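Local coordinates for protein YfnB (Bacillus subtilis, PDB 3ED5) that is a putative hydrolase of the HAD-like superfamily, probably acting on phosphate esters and possibly as a 5'-nucleotidase, at residues Asp120-Ser129 and Phe144-Glu152. Sequence-based numbering, arbitrary orientation.
With FMT (formic acid), chain C.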
loop_
_atom_site.group_PDB
_atom_site.type_symbol
_atom_site.label_atom_id
_atom_site.label_comp_id
_atom_site.label_asym_id
_atom_site.label_seq_id
_atom_site.Cartn_x
_atom_site.Cartn_y
_atom_site.Cartn_z
ATOM N N ASP A 120 -3.859 2.623 19.065
ATOM C CA ASP A 120 -3.353 1.301 18.708
ATOM C C ASP A 120 -3.170 1.287 17.196
ATOM O O ASP A 120 -4.116 1.572 16.438
ATOM C CB ASP A 120 -4.337 0.219 19.133
ATOM C CG ASP A 120 -4.504 0.148 20.630
ATOM O OD1 ASP A 120 -3.523 0.408 21.352
ATOM O OD2 ASP A 120 -5.623 -0.181 21.074
ATOM N N LEU A 121 -1.952 0.998 16.734
ATOM C CA LEU A 121 -1.692 1.069 15.291
ATOM C C LEU A 121 -1.546 -0.319 14.674
ATOM O O LEU A 121 -0.900 -1.187 15.250
ATOM C CB LEU A 121 -0.403 1.869 15.023
ATOM C CG LEU A 121 -0.249 3.193 15.767
ATOM C CD1 LEU A 121 1.071 3.885 15.387
ATOM C CD2 LEU A 121 -1.462 4.134 15.551
ATOM N N TYR A 122 -2.129 -0.510 13.495
ATOM C CA TYR A 122 -1.996 -1.768 12.780
ATOM C C TYR A 122 -1.675 -1.460 11.320
ATOM O O TYR A 122 -2.031 -0.398 10.805
ATOM C CB TYR A 122 -3.275 -2.571 12.768
ATOM C CG TYR A 122 -3.661 -2.984 14.171
ATOM C CD1 TYR A 122 -3.212 -4.203 14.689
ATOM C CD2 TYR A 122 -4.419 -2.139 14.974
ATOM C CE1 TYR A 122 -3.540 -4.593 16.004
ATOM C CE2 TYR A 122 -4.765 -2.531 16.309
ATOM C CZ TYR A 122 -4.310 -3.746 16.789
ATOM O OH TYR A 122 -4.621 -4.172 18.071
ATOM N N ILE A 123 -1.066 -2.437 10.668
ATOM C CA ILE A 123 -0.810 -2.354 9.214
ATOM C C ILE A 123 -1.831 -3.240 8.475
ATOM O O ILE A 123 -2.100 -4.358 8.919
ATOM C CB ILE A 123 0.610 -2.841 8.841
ATOM C CG1 ILE A 123 1.701 -1.883 9.369
ATOM C CG2 ILE A 123 0.725 -3.037 7.288
ATOM C CD1 ILE A 123 1.691 -0.509 8.694
ATOM N N VAL A 124 -2.385 -2.732 7.358
ATOM C CA VAL A 124 -3.274 -3.509 6.490
ATOM C C VAL A 124 -2.719 -3.371 5.063
ATOM O O VAL A 124 -2.686 -2.271 4.501
ATOM C CB VAL A 124 -4.787 -3.120 6.609
ATOM C CG1 VAL A 124 -5.316 -3.577 8.030
ATOM C CG2 VAL A 124 -5.019 -1.582 6.368
ATOM N N THR A 125 -2.221 -4.480 4.549
ATOM C CA THR A 125 -1.516 -4.415 3.245
ATOM C C THR A 125 -1.782 -5.628 2.343
ATOM O O THR A 125 -1.908 -6.760 2.824
ATOM C CB THR A 125 0.028 -4.173 3.459
ATOM O OG1 THR A 125 0.672 -3.998 2.162
ATOM C CG2 THR A 125 0.690 -5.382 4.169
ATOM N N ASN A 126 -1.840 -5.369 1.018
ATOM C CA ASN A 126 -1.901 -6.436 0.004
ATOM C C ASN A 126 -0.485 -6.758 -0.537
ATOM O O ASN A 126 -0.321 -7.665 -1.356
ATOM C CB ASN A 126 -2.733 -5.977 -1.209
ATOM C CG ASN A 126 -4.211 -6.076 -0.980
ATOM O OD1 ASN A 126 -4.665 -6.577 0.065
ATOM N ND2 ASN A 126 -4.982 -5.597 -1.938
ATOM N N GLY A 127 0.521 -6.024 -0.069
ATOM C CA GLY A 127 1.909 -6.235 -0.519
ATOM C C GLY A 127 2.484 -7.576 -0.098
ATOM O O GLY A 127 2.056 -8.184 0.864
ATOM N N VAL A 128 3.493 -8.042 -0.810
ATOM C CA VAL A 128 4.182 -9.276 -0.431
ATOM C C VAL A 128 4.691 -9.187 1.024
ATOM O O VAL A 128 5.373 -8.208 1.391
ATOM C CB VAL A 128 5.313 -9.566 -1.405
ATOM C CG1 VAL A 128 6.166 -10.778 -0.933
ATOM C CG2 VAL A 128 4.696 -9.806 -2.787
ATOM N N SER A 129 4.369 -10.209 1.829
ATOM C CA SER A 129 4.653 -10.122 3.266
ATOM C C SER A 129 6.141 -9.850 3.538
ATOM O O SER A 129 6.482 -8.911 4.260
ATOM C CB SER A 129 4.210 -11.394 4.004
ATOM O OG SER A 129 4.346 -11.131 5.389
ATOM N N PHE A 144 6.400 0.147 15.905
ATOM C CA PHE A 144 5.323 1.016 16.368
ATOM C C PHE A 144 3.947 0.385 16.175
ATOM O O PHE A 144 2.952 0.920 16.669
ATOM C CB PHE A 144 5.368 2.380 15.637
ATOM C CG PHE A 144 6.597 3.188 15.939
ATOM C CD1 PHE A 144 6.746 3.831 17.169
ATOM C CD2 PHE A 144 7.598 3.330 14.995
ATOM C CE1 PHE A 144 7.886 4.596 17.464
ATOM C CE2 PHE A 144 8.756 4.082 15.277
ATOM C CZ PHE A 144 8.895 4.726 16.515
ATOM N N PHE A 145 3.888 -0.720 15.432
ATOM C CA PHE A 145 2.603 -1.404 15.111
ATOM C C PHE A 145 2.362 -2.632 15.958
ATOM O O PHE A 145 3.261 -3.458 16.172
ATOM C CB PHE A 145 2.570 -1.748 13.620
ATOM C CG PHE A 145 2.627 -0.526 12.760
ATOM C CD1 PHE A 145 1.456 0.164 12.438
ATOM C CD2 PHE A 145 3.859 -0.010 12.335
ATOM C CE1 PHE A 145 1.500 1.353 11.669
ATOM C CE2 PHE A 145 3.918 1.183 11.522
ATOM C CZ PHE A 145 2.742 1.864 11.205
ATOM N N LYS A 146 1.145 -2.723 16.490
ATOM C CA LYS A 146 0.717 -3.864 17.282
ATOM C C LYS A 146 0.646 -5.160 16.484
ATOM O O LYS A 146 0.941 -6.232 17.015
ATOM C CB LYS A 146 -0.648 -3.577 17.875
ATOM C CG LYS A 146 -0.669 -2.415 18.843
ATOM C CD LYS A 146 -0.582 -2.845 20.257
ATOM C CE LYS A 146 -1.967 -2.925 20.904
ATOM N NZ LYS A 146 -2.834 -3.975 20.246
ATOM N N ASP A 147 0.248 -5.069 15.218
ATOM C CA ASP A 147 0.212 -6.224 14.321
ATOM C C ASP A 147 0.237 -5.762 12.852
ATOM O O ASP A 147 0.002 -4.576 12.557
ATOM C CB ASP A 147 -1.021 -7.099 14.606
ATOM C CG ASP A 147 -0.782 -8.575 14.350
ATOM O OD1 ASP A 147 0.133 -8.982 13.570
ATOM O OD2 ASP A 147 -1.554 -9.354 14.943
ATOM N N ILE A 148 0.537 -6.698 11.964
ATOM C CA ILE A 148 0.646 -6.460 10.514
ATOM C C ILE A 148 -0.203 -7.530 9.836
ATOM O O ILE A 148 0.063 -8.733 10.004
ATOM C CB ILE A 148 2.121 -6.532 10.083
ATOM C CG1 ILE A 148 2.886 -5.411 10.793
ATOM C CG2 ILE A 148 2.277 -6.416 8.532
ATOM C CD1 ILE A 148 4.360 -5.458 10.587
ATOM N N PHE A 149 -1.250 -7.103 9.132
ATOM C CA PHE A 149 -2.173 -8.019 8.496
ATOM C C PHE A 149 -1.937 -8.021 6.991
ATOM O O PHE A 149 -2.234 -7.040 6.312
ATOM C CB PHE A 149 -3.606 -7.643 8.795
ATOM C CG PHE A 149 -3.908 -7.609 10.268
ATOM C CD1 PHE A 149 -3.981 -8.806 11.015
ATOM C CD2 PHE A 149 -4.104 -6.404 10.909
ATOM C CE1 PHE A 149 -4.268 -8.798 12.403
ATOM C CE2 PHE A 149 -4.406 -6.379 12.309
ATOM C CZ PHE A 149 -4.477 -7.587 13.040
ATOM N N VAL A 150 -1.435 -9.155 6.509
ATOM C CA VAL A 150 -1.090 -9.300 5.090
ATOM C C VAL A 150 -2.165 -10.121 4.367
ATOM O O VAL A 150 -2.618 -11.153 4.888
ATOM C CB VAL A 150 0.340 -9.917 4.958
ATOM C CG1 VAL A 150 1.371 -8.991 5.642
ATOM C CG2 VAL A 150 0.444 -11.312 5.543
ATOM N N SER A 151 -2.581 -9.659 3.190
ATOM C CA SER A 151 -3.640 -10.330 2.407
ATOM C C SER A 151 -3.379 -11.834 2.237
ATOM O O SER A 151 -4.290 -12.644 2.285
ATOM C CB SER A 151 -3.813 -9.663 1.015
ATOM O OG SER A 151 -2.577 -9.637 0.317
ATOM N N GLU A 152 -2.110 -12.203 2.053
ATOM C CA GLU A 152 -1.760 -13.582 1.676
ATOM C C GLU A 152 -2.074 -14.607 2.759
ATOM O O GLU A 152 -2.165 -15.805 2.490
ATOM C CB GLU A 152 -0.281 -13.654 1.248
ATOM C CG GLU A 152 0.723 -13.311 2.361
ATOM C CD GLU A 152 2.125 -13.139 1.818
ATOM O OE1 GLU A 152 2.383 -12.178 1.082
ATOM O OE2 GLU A 152 2.977 -13.984 2.120
HETATM C C FMT C . -2.887 -2.208 -0.963
HETATM O O1 FMT C . -2.272 -2.437 -1.990
HETATM O O2 FMT C . -2.519 -2.749 0.079
HETATM O O HOH W 1 0.526 0.525 18.127
HETATM O O HOH W 2 -0.197 -9.814 1.368
#
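The ring of Y122 leans over the outer strand beside that of F149, with CD1 of Y122 3.4 Å from CE2 of F149; the rings are within 25° of parallel but so far offset that little of either lies over the other. CB of D147 lies at the tyrosine's edge, in its plane, and K146, bent from chi2 onward, folds back so that NZ donates to OH of Y122 at 2.8 Å. With an alanine here, the K146 ammonium would probably lose this acceptor and F149 its neighbouring ring. Alternate side chains of a parallel sheet take opposite faces, and I123 lies on the other: chi1 of -68° brings its CG1 up to the F145 ring and chi2 of -67° turns CD1 over its face, a CH-pi contact 3.6 Å from the centroid. Each bonding residue also serves two neighbours: I123 N donates to D147 O and I123 O accepts from F149 N; T125 does likewise with F149 O and S151 N. S129 N, starting helix 129-138, meets E152 OE1 from above the carboxylate plane at 2.9 Å, and R66 salt-bridges the same oxygen. Strand 120-125, helix 129-138 and edge strand 147-150 form a beta-alpha-beta unit of the Rossmann-like HAD fold, with T125 near D13, the probable nucleophile.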